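Local coordinates for type III secretion system effector protein ExoU (PDB 4QMK) that probably acts as a secreted patatin-like phospholipase whose separate membrane localization domain binds phosphatidylinositol 4,5-bisphosphate and directs the toxin to the host plasma membrane, at residues A[497-500]-A[501-505]; A[206-210]-A[211-215]; A[223-226]-A[227-231]. All blocks are in the same frame, centred on the assembly; numbering follows the deposited sequence.

Contact 1: A[497-500]-A[501-505]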
ATOM      1  N   LEU A 497      -6.124 -19.720 -13.650  1.00 62.14           N
ATOM      2  CA  LEU A 497      -6.081 -21.165 -13.668  1.00 57.73           C
ATOM      3  C   LEU A 497      -7.364 -21.831 -14.103  1.00 57.55           C
ATOM      4  O   LEU A 497      -8.474 -21.375 -13.778  1.00 57.68           O
ATOM      5  CB  LEU A 497      -5.727 -21.676 -12.286  1.00 54.07           C
ATOM      6  CG  LEU A 497      -5.484 -23.165 -12.123  1.00 51.24           C
ATOM      7  CD1 LEU A 497      -4.351 -23.665 -12.989  1.00 52.40           C
ATOM      8  CD2 LEU A 497      -5.164 -23.436 -10.674  1.00 51.33           C
ATOM      9  N   VAL A 498      -7.190 -22.928 -14.845  1.00 56.28           N
ATOM     10  CA  VAL A 498      -8.287 -23.769 -15.298  1.00 56.26           C
ATOM     11  C   VAL A 498      -7.895 -25.223 -15.111  1.00 54.79           C
ATOM     12  O   VAL A 498      -6.720 -25.560 -14.935  1.00 50.67           O
ATOM     13  CB  VAL A 498      -8.644 -23.522 -16.776  1.00 60.16           C
ATOM     14  CG1 VAL A 498      -9.142 -22.086 -16.966  1.00 61.49           C
ATOM     15  CG2 VAL A 498      -7.450 -23.820 -17.682  1.00 60.93           C
ATOM     16  N   ILE A 499      -8.889 -26.088 -15.133  1.00 55.85           N
ATOM     17  CA  ILE A 499      -8.634 -27.495 -14.959  1.00 57.07           C
ATOM     18  C   ILE A 499      -8.283 -28.078 -16.306  1.00 54.89           C
ATOM     19  O   ILE A 499      -9.153 -28.500 -17.065  1.00 55.90           O
ATOM     20  CB  ILE A 499      -9.824 -28.199 -14.280  1.00 60.50           C
ATOM     21  CG1 ILE A 499     -10.016 -27.600 -12.867  1.00 62.16           C
ATOM     22  CG2 ILE A 499      -9.573 -29.695 -14.189  1.00 59.94           C
ATOM     23  CD1 ILE A 499     -11.402 -27.784 -12.288  1.00 65.21           C
ATOM     24  N   THR A 500      -6.991 -28.041 -16.602  1.00 52.22           N
ATOM     25  CA  THR A 500      -6.452 -28.614 -17.828  1.00 56.12           C
ATOM     26  C   THR A 500      -6.574 -30.139 -17.758  1.00 54.57           C
ATOM     27  O   THR A 500      -6.881 -30.683 -16.692  1.00 51.18           O
ATOM     28  CB  THR A 500      -4.960 -28.259 -17.964  1.00 56.39           C
ATOM     29  OG1 THR A 500      -4.236 -28.837 -16.877  1.00 52.44           O
ATOM     30  CG2 THR A 500      -4.755 -26.758 -17.939  1.00 55.10           C
ATOM     31  N   PRO A 501      -6.331 -30.844 -18.877  1.00 54.91           N
ATOM     32  CA  PRO A 501      -6.399 -32.313 -18.802  1.00 53.85           C
ATOM     33  C   PRO A 501      -5.394 -32.942 -17.813  1.00 51.62           C
ATOM     34  O   PRO A 501      -5.728 -33.895 -17.099  1.00 53.80           O
ATOM     35  CB  PRO A 501      -6.100 -32.768 -20.234  1.00 56.25           C
ATOM     36  CG  PRO A 501      -5.788 -31.539 -21.024  1.00 58.44           C
ATOM     37  CD  PRO A 501      -6.315 -30.370 -20.262  1.00 58.47           C
ATOM     38  N   LYS A 502      -4.172 -32.432 -17.794  1.00 52.73           N
ATOM     39  CA  LYS A 502      -3.130 -32.975 -16.930  1.00 51.83           C
ATOM     40  C   LYS A 502      -3.464 -32.731 -15.442  1.00 46.35           C
ATOM     41  O   LYS A 502      -3.081 -33.509 -14.565  1.00 44.07           O
ATOM     42  CB  LYS A 502      -1.784 -32.364 -17.329  1.00 56.60           C
ATOM     43  CG  LYS A 502      -0.568 -32.973 -16.625  1.00 63.76           C
ATOM     44  CD  LYS A 502       0.759 -32.459 -17.188  1.00 72.52           C
ATOM     45  CE  LYS A 502       1.142 -33.154 -18.488  1.00 79.55           C
ATOM     46  NZ  LYS A 502       2.271 -32.437 -19.140  1.00 82.83           N
ATOM     47  N   LEU A 503      -4.212 -31.672 -15.169  1.00 42.96           N
ATOM     48  CA  LEU A 503      -4.621 -31.350 -13.803  1.00 40.19           C
ATOM     49  C   LEU A 503      -5.789 -32.239 -13.337  1.00 37.03           C
ATOM     50  O   LEU A 503      -5.792 -32.727 -12.213  1.00 35.05           O
ATOM     51  CB  LEU A 503      -5.015 -29.875 -13.710  1.00 41.28           C
ATOM     52  CG  LEU A 503      -5.050 -29.315 -12.312  1.00 41.12           C
ATOM     53  CD1 LEU A 503      -3.600 -29.161 -11.878  1.00 47.37           C
ATOM     54  CD2 LEU A 503      -5.755 -27.978 -12.252  1.00 42.21           C
ATOM     55  N   ALA A 504      -6.793 -32.403 -14.187  1.00 37.16           N
ATOM     56  CA  ALA A 504      -7.856 -33.361 -13.935  1.00 37.86           C
ATOM     57  C   ALA A 504      -7.222 -34.703 -13.653  1.00 36.73           C
ATOM     58  O   ALA A 504      -7.694 -35.437 -12.795  1.00 37.47           O
ATOM     59  CB  ALA A 504      -8.777 -33.498 -15.138  1.00 39.11           C
ATOM     60  N   SER A 505      -6.166 -35.036 -14.374  1.00 36.08           N
ATOM     61  CA  SER A 505      -5.558 -36.347 -14.190  1.00 38.46           C
ATOM     62  C   SER A 505      -4.934 -36.459 -12.821  1.00 33.67           C
ATOM     63  O   SER A 505      -5.176 -37.451 -12.104  1.00 33.87           O
ATOM     64  CB  SER A 505      -4.575 -36.707 -15.331  1.00 41.64           C
ATOM     65  OG  SER A 505      -3.785 -37.831 -14.966  1.00 43.63           O
TER
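Threonine N-capping starts helix 501-513, and Thr500 is the cap, meeting Leu503 and Ala504 in the first turn. Its hydroxyl lies between the backbone N and the carbonyl carbon (chi1 63°), a rotation that turns OG1 forward to the first turn, where Thr500 OG1 accepts a weak bond from Leu503 N at 3.3 Å. The carbonyl of the same residue takes up the next amide: Ala504 N reaches Thr500 O at 3.0 Å in an almost straight bond (178°), the first i to i+4 link of the helix. Leu503 N also leans weakly on Thr500 O, and so divides itself between hydroxyl and carbonyl. Pro501 follows the cap directly, at a first-turn position where a helix asks for no amide donor and the ring costs it no bond.

Side-chain packing flanks this polar cap. An inverse gamma turn centred on Ile499, closed by a weak bond from Thr500 N to Val498 O, bends the incoming loop. Leu503, its CG anti to the backbone N (chi1 -162°), brings CD2 to that turn, 3.7 Å from Val498 O and 4.0 Å from Ile499 CA. The same leucine is buried against Ala486 and Ile487 of helix 464-491 and Leu538 of helix 533-544, while Leu497 also touches both helices, so the capped end is seated on the helical bundle even though much of the turn faces solvent. The CG2 branch of Ile499 rests on the methyl of Ala504, CG2 to CB, at 4.0 Å.

Contact 2: A[206-210]-A[211-215]; sequences ANRPP and EVTAI
Arg208 touches Thr213 at the start of helix 210-221, where the loop residue Pro209 serves as N-cap and Pro210 opens the first turn. The arginine contributes its base, CB lying 3.7 Å from Thr213 CG2, while the extended chain beyond leads away from the helix to the backbone carbonyls of Met203 and Pro204, which receive its NH1 and NE. Thus one side chain ties the preceding loop together and sets its aliphatic root against the helix start.

Pro209 has no side-chain hydroxyl or carboxylate with which to cap, and the bonding falls to its carbonyl: Val212 N, at 3.0 Å, and Thr213 N, at 3.3 Å, both bond weakly to Pro209 O. Its ring lies loosely beside Val212, CD to CG1, and also touches His236 of helix 227-236, the helix that holds the Glu211 carboxylate through a salt bridge to Arg235 and a hydrogen bond to His236.

Pro210 offers its carbonyl to two donors from the same face of its plane. Ala214 N makes the regular helical bond to Pro210 O at 3.0 Å. Thr213, its hydroxyl turned back along the helix by chi1 of 60°, donates from OG1 to Pro210 O at 3.1 Å, the C=O...OG1 angle being only 106°.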
ATOM      1  N   ALA A 206      27.991 -16.763  -4.974  1.00103.12           N
ATOM      2  CA  ALA A 206      27.329 -17.626  -5.964  1.00106.90           C
ATOM      3  C   ALA A 206      26.069 -17.044  -6.635  1.00102.71           C
ATOM      4  O   ALA A 206      26.171 -16.301  -7.606  1.00 99.69           O
ATOM      5  CB  ALA A 206      27.033 -18.995  -5.337  1.00104.03           C
ATOM      6  N   ASN A 207      24.890 -17.392  -6.138  1.00100.02           N
ATOM      7  CA  ASN A 207      23.661 -16.937  -6.770  1.00102.80           C
ATOM      8  C   ASN A 207      23.107 -15.673  -6.140  1.00 97.52           C
ATOM      9  O   ASN A 207      23.170 -14.610  -6.736  1.00103.68           O
ATOM     10  CB  ASN A 207      22.606 -18.050  -6.772  1.00104.65           C
ATOM     11  CG  ASN A 207      22.943 -19.173  -7.743  1.00106.18           C
ATOM     12  OD1 ASN A 207      23.659 -18.971  -8.726  1.00109.40           O
ATOM     13  ND2 ASN A 207      22.414 -20.365  -7.475  1.00105.99           N
ATOM     14  N   ARG A 208      22.585 -15.785  -4.930  1.00 89.63           N
ATOM     15  CA  ARG A 208      21.952 -14.653  -4.256  1.00 87.70           C
ATOM     16  C   ARG A 208      20.706 -14.236  -5.008  1.00 87.53           C
ATOM     17  O   ARG A 208      20.800 -13.487  -5.995  1.00 78.39           O
ATOM     18  CB  ARG A 208      22.879 -13.456  -4.136  1.00 81.25           C
ATOM     19  CG  ARG A 208      24.141 -13.782  -3.405  1.00 80.08           C
ATOM     20  CD  ARG A 208      24.655 -12.525  -2.788  1.00 76.90           C
ATOM     21  NE  ARG A 208      25.789 -12.807  -1.933  1.00 76.45           N
ATOM     22  CZ  ARG A 208      26.497 -11.866  -1.321  1.00 71.95           C
ATOM     23  NH1 ARG A 208      27.522 -12.190  -0.541  1.00 69.27           N
ATOM     24  NH2 ARG A 208      26.170 -10.596  -1.494  1.00 72.49           N
ATOM     25  N   PRO A 209      19.526 -14.692  -4.522  1.00 82.76           N
ATOM     26  CA  PRO A 209      18.258 -14.396  -5.202  1.00 78.46           C
ATOM     27  C   PRO A 209      18.085 -12.906  -5.435  1.00 72.50           C
ATOM     28  O   PRO A 209      18.503 -12.104  -4.600  1.00 65.74           O
ATOM     29  CB  PRO A 209      17.194 -14.904  -4.226  1.00 75.85           C
ATOM     30  CG  PRO A 209      17.885 -15.922  -3.385  1.00 74.96           C
ATOM     31  CD  PRO A 209      19.337 -15.521  -3.315  1.00 75.50           C
ATOM     32  N   PRO A 210      17.529 -12.531  -6.590  1.00 74.58           N
ATOM     33  CA  PRO A 210      17.311 -11.112  -6.853  1.00 72.58           C
ATOM     34  C   PRO A 210      16.568 -10.457  -5.697  1.00 69.05           C
ATOM     35  O   PRO A 210      16.810  -9.291  -5.375  1.00 65.90           O
ATOM     36  CB  PRO A 210      16.461 -11.125  -8.119  1.00 73.42           C
ATOM     37  CG  PRO A 210      16.877 -12.369  -8.828  1.00 74.42           C
ATOM     38  CD  PRO A 210      17.255 -13.369  -7.775  1.00 74.14           C
ATOM     39  N   GLU A 211      15.680 -11.229  -5.080  1.00 67.23           N
ATOM     40  CA  GLU A 211      14.913 -10.791  -3.930  1.00 64.77           C
ATOM     41  C   GLU A 211      15.762 -10.103  -2.858  1.00 63.70           C
ATOM     42  O   GLU A 211      15.427  -8.975  -2.414  1.00 53.30           O
ATOM     43  CB  GLU A 211      14.228 -12.014  -3.308  1.00 70.54           C
ATOM     44  CG  GLU A 211      12.712 -12.077  -3.428  1.00 76.89           C
ATOM     45  CD  GLU A 211      12.089 -13.379  -2.898  1.00 85.07           C
ATOM     46  OE1 GLU A 211      12.816 -14.316  -2.466  1.00 80.57           O
ATOM     47  OE2 GLU A 211      10.835 -13.460  -2.905  1.00 84.83           O
ATOM     48  N   VAL A 212      16.863 -10.768  -2.461  1.00 58.16           N
ATOM     49  CA  VAL A 212      17.681 -10.247  -1.379  1.00 56.78           C
ATOM     50  C   VAL A 212      18.597  -9.124  -1.830  1.00 55.59           C
ATOM     51  O   VAL A 212      18.724  -8.104  -1.127  1.00 54.93           O
ATOM     52  CB  VAL A 212      18.491 -11.324  -0.606  1.00 56.10           C
ATOM     53  CG1 VAL A 212      17.695 -12.606  -0.437  1.00 57.05           C
ATOM     54  CG2 VAL A 212      19.805 -11.602  -1.263  1.00 63.64           C
ATOM     55  N   THR A 213      19.196  -9.266  -3.004  1.00 55.01           N
ATOM     56  CA  THR A 213      20.116  -8.259  -3.462  1.00 55.65           C
ATOM     57  C   THR A 213      19.373  -6.908  -3.574  1.00 52.08           C
ATOM     58  O   THR A 213      19.920  -5.861  -3.227  1.00 49.47           O
ATOM     59  CB  THR A 213      20.836  -8.689  -4.764  1.00 61.37           C
ATOM     60  OG1 THR A 213      19.867  -8.921  -5.784  1.00 72.37           O
ATOM     61  CG2 THR A 213      21.629  -9.984  -4.546  1.00 59.35           C
ATOM     62  N   ALA A 214      18.108  -6.941  -3.982  1.00 51.62           N
ATOM     63  CA  ALA A 214      17.303  -5.704  -4.077  1.00 51.91           C
ATOM     64  C   ALA A 214      17.042  -5.079  -2.703  1.00 52.75           C
ATOM     65  O   ALA A 214      16.962  -3.855  -2.586  1.00 57.42           O
ATOM     66  CB  ALA A 214      15.987  -5.962  -4.807  1.00 50.89           C
ATOM     67  N   ILE A 215      16.883  -5.905  -1.665  1.00 54.17           N
ATOM     68  CA  ILE A 215      16.746  -5.360  -0.295  1.00 52.58           C
ATOM     69  C   ILE A 215      18.076  -4.678   0.063  1.00 52.43           C
ATOM     70  O   ILE A 215      18.097  -3.583   0.593  1.00 51.81           O
ATOM     71  CB  ILE A 215      16.494  -6.438   0.790  1.00 49.94           C
ATOM     72  CG1 ILE A 215      15.327  -7.374   0.456  1.00 50.57           C
ATOM     73  CG2 ILE A 215      16.275  -5.782   2.135  1.00 47.51           C
ATOM     74  CD1 ILE A 215      14.024  -6.687   0.198  1.00 50.92           C
TER

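Contact 3: A[223-226]-A[227-231]; sequences GGAT and FRDLE
Asp229 receives the backbone amide of Thr226 from an uncommon direction: Thr226 N comes to Asp229 OD2 from above the carboxylate, 42° out of its plane. The bond from Thr226 N to Asp229 OD2 is nonetheless nearly straight (167°), at 3.1 Å. The carboxylate arrives there because CG stands anti to the carbonyl carbon (chi1 -72°), which folds the acid back towards the loop. OD2 also forms a salt bridge with Arg218 NH2, and that same nitrogen binds Gly224 O; the buried oxygen is therefore gripped twice, and Arg218 would be expected to favour the ionised form of Asp229.

In the other direction Thr226 returns the favour, its OG1 accepting a weak bond from Asp229 N at 3.3 Å. The two reciprocal bonds make a capping box at the N-terminus of helix 227-236, with Thr226 as the N-cap and Asp229 three residues on. Thr226 O then takes Leu230 N at 3.2 Å, opening the regular helical bonding, and a weak bond from Asp229 N besides.

Around the box, Phe227 and Leu230 both pack on Leu243 of strand 242-251 and on helix 270-278. Ala225 lies alongside the acid, its CA 3.7 Å from Asp229 OD2.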
ATOM      1  N   GLY A 223      17.639   3.407   3.154  1.00 55.15           N
ATOM      2  CA  GLY A 223      16.286   2.970   3.505  1.00 51.30           C
ATOM      3  C   GLY A 223      16.320   2.029   4.696  1.00 47.29           C
ATOM      4  O   GLY A 223      17.291   1.327   4.921  1.00 48.30           O
ATOM      5  N   GLY A 224      15.277   2.044   5.498  1.00 47.74           N
ATOM      6  CA  GLY A 224      15.229   1.195   6.685  1.00 45.86           C
ATOM      7  C   GLY A 224      14.590  -0.125   6.354  1.00 43.14           C
ATOM      8  O   GLY A 224      13.880  -0.237   5.366  1.00 46.88           O
ATOM      9  N   ALA A 225      14.842  -1.136   7.168  1.00 40.67           N
ATOM     10  CA  ALA A 225      14.195  -2.428   6.957  1.00 42.73           C
ATOM     11  C   ALA A 225      12.690  -2.374   7.291  1.00 41.78           C
ATOM     12  O   ALA A 225      12.271  -1.691   8.241  1.00 39.58           O
ATOM     13  CB  ALA A 225      14.857  -3.492   7.807  1.00 43.99           C
ATOM     14  N   THR A 226      11.899  -3.072   6.484  1.00 39.54           N
ATOM     15  CA  THR A 226      10.482  -3.218   6.746  1.00 38.66           C
ATOM     16  C   THR A 226      10.221  -4.629   7.196  1.00 37.64           C
ATOM     17  O   THR A 226      11.100  -5.486   7.127  1.00 42.11           O
ATOM     18  CB  THR A 226       9.628  -2.970   5.512  1.00 40.45           C
ATOM     19  OG1 THR A 226      10.059  -3.834   4.447  1.00 41.79           O
ATOM     20  CG2 THR A 226       9.717  -1.518   5.086  1.00 41.72           C
ATOM     21  N   PHE A 227       8.999  -4.876   7.642  1.00 32.80           N
ATOM     22  CA  PHE A 227       8.581  -6.193   8.061  1.00 29.27           C
ATOM     23  C   PHE A 227       8.633  -7.169   6.900  1.00 29.74           C
ATOM     24  O   PHE A 227       8.975  -8.312   7.092  1.00 27.22           O
ATOM     25  CB  PHE A 227       7.141  -6.154   8.619  1.00 29.86           C
ATOM     26  CG  PHE A 227       7.005  -5.393   9.916  1.00 25.58           C
ATOM     27  CD1 PHE A 227       7.215  -5.995  11.095  1.00 25.09           C
ATOM     28  CD2 PHE A 227       6.671  -4.090   9.920  1.00 26.51           C
ATOM     29  CE1 PHE A 227       7.114  -5.308  12.291  1.00 24.80           C
ATOM     30  CE2 PHE A 227       6.559  -3.380  11.121  1.00 26.58           C
ATOM     31  CZ  PHE A 227       6.767  -3.994  12.295  1.00 24.41           C
ATOM     32  N   ARG A 228       8.309  -6.709   5.697  1.00 33.25           N
ATOM     33  CA  ARG A 228       8.334  -7.580   4.530  1.00 39.27           C
ATOM     34  C   ARG A 228       9.746  -7.985   4.195  1.00 42.90           C
ATOM     35  O   ARG A 228       9.948  -9.080   3.692  1.00 47.68           O
ATOM     36  CB  ARG A 228       7.687  -6.963   3.262  1.00 46.05           C
ATOM     37  CG  ARG A 228       7.322  -8.041   2.214  1.00 54.03           C
ATOM     38  CD  ARG A 228       7.159  -7.532   0.773  1.00 63.74           C
ATOM     39  NE  ARG A 228       6.056  -6.577   0.575  1.00 73.92           N
ATOM     40  CZ  ARG A 228       4.753  -6.902   0.524  1.00 75.64           C
ATOM     41  NH1 ARG A 228       4.349  -8.159   0.709  1.00 78.50           N
ATOM     42  NH2 ARG A 228       3.840  -5.958   0.326  1.00 69.13           N
ATOM     43  N   ASP A 229      10.715  -7.094   4.403  1.00 42.57           N
ATOM     44  CA  ASP A 229      12.090  -7.435   4.121  1.00 43.70           C
ATOM     45  C   ASP A 229      12.499  -8.551   5.005  1.00 40.81           C
ATOM     46  O   ASP A 229      13.153  -9.493   4.563  1.00 42.59           O
ATOM     47  CB  ASP A 229      13.038  -6.263   4.394  1.00 50.17           C
ATOM     48  CG  ASP A 229      12.909  -5.171   3.393  1.00 57.55           C
ATOM     49  OD1 ASP A 229      12.521  -5.471   2.233  1.00 68.48           O
ATOM     50  OD2 ASP A 229      13.169  -4.000   3.761  1.00 61.28           O
ATOM     51  N   LEU A 230      12.185  -8.405   6.286  1.00 38.06           N
ATOM     52  CA  LEU A 230      12.537  -9.414   7.259  1.00 37.87           C
ATOM     53  C   LEU A 230      11.971 -10.779   6.874  1.00 36.76           C
ATOM     54  O   LEU A 230      12.708 -11.733   6.790  1.00 38.08           O
ATOM     55  CB  LEU A 230      12.098  -8.977   8.665  1.00 38.94           C
ATOM     56  CG  LEU A 230      12.973  -7.904   9.340  1.00 37.85           C
ATOM     57  CD1 LEU A 230      12.520  -7.658  10.764  1.00 39.00           C
ATOM     58  CD2 LEU A 230      14.417  -8.316   9.381  1.00 35.79           C
ATOM     59  N   GLU A 231      10.684 -10.849   6.575  1.00 39.01           N
ATOM     60  CA  GLU A 231      10.065 -12.103   6.130  1.00 47.18           C
ATOM     61  C   GLU A 231      10.826 -12.744   4.953  1.00 45.90           C
ATOM     62  O   GLU A 231      11.157 -13.921   4.991  1.00 47.61           O
ATOM     63  CB  GLU A 231       8.620 -11.854   5.713  1.00 53.21           C
ATOM     64  CG  GLU A 231       7.932 -13.004   4.989  1.00 64.08           C
ATOM     65  CD  GLU A 231       6.718 -12.504   4.205  1.00 83.48           C
ATOM     66  OE1 GLU A 231       6.917 -11.881   3.129  1.00 91.81           O
ATOM     67  OE2 GLU A 231       5.564 -12.731   4.657  1.00 88.64           O
TER

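All three contacts are helix beginnings, which makes them a compact comparison within one chain. Contacts 2 and 3 come first along the sequence and open the successive helices 210-221 and 227-236, both within the patatin-like phospholipase family region. Their centres are 14 Å apart, and the two helices are joined by Glu211, whose carboxylate pairs with Arg235 and His236 of helix 227-236. Contact 1 follows much later, at helix 501-513 in a separate helical region; its centre lies 34 Å from contact 2 and 38 Å from contact 3, with no touch. Contacts 1 and 3 thus share a threonine hydroxyl cap in distant parts of the toxin, while contact 2 relies on the Pro209 carbonyl.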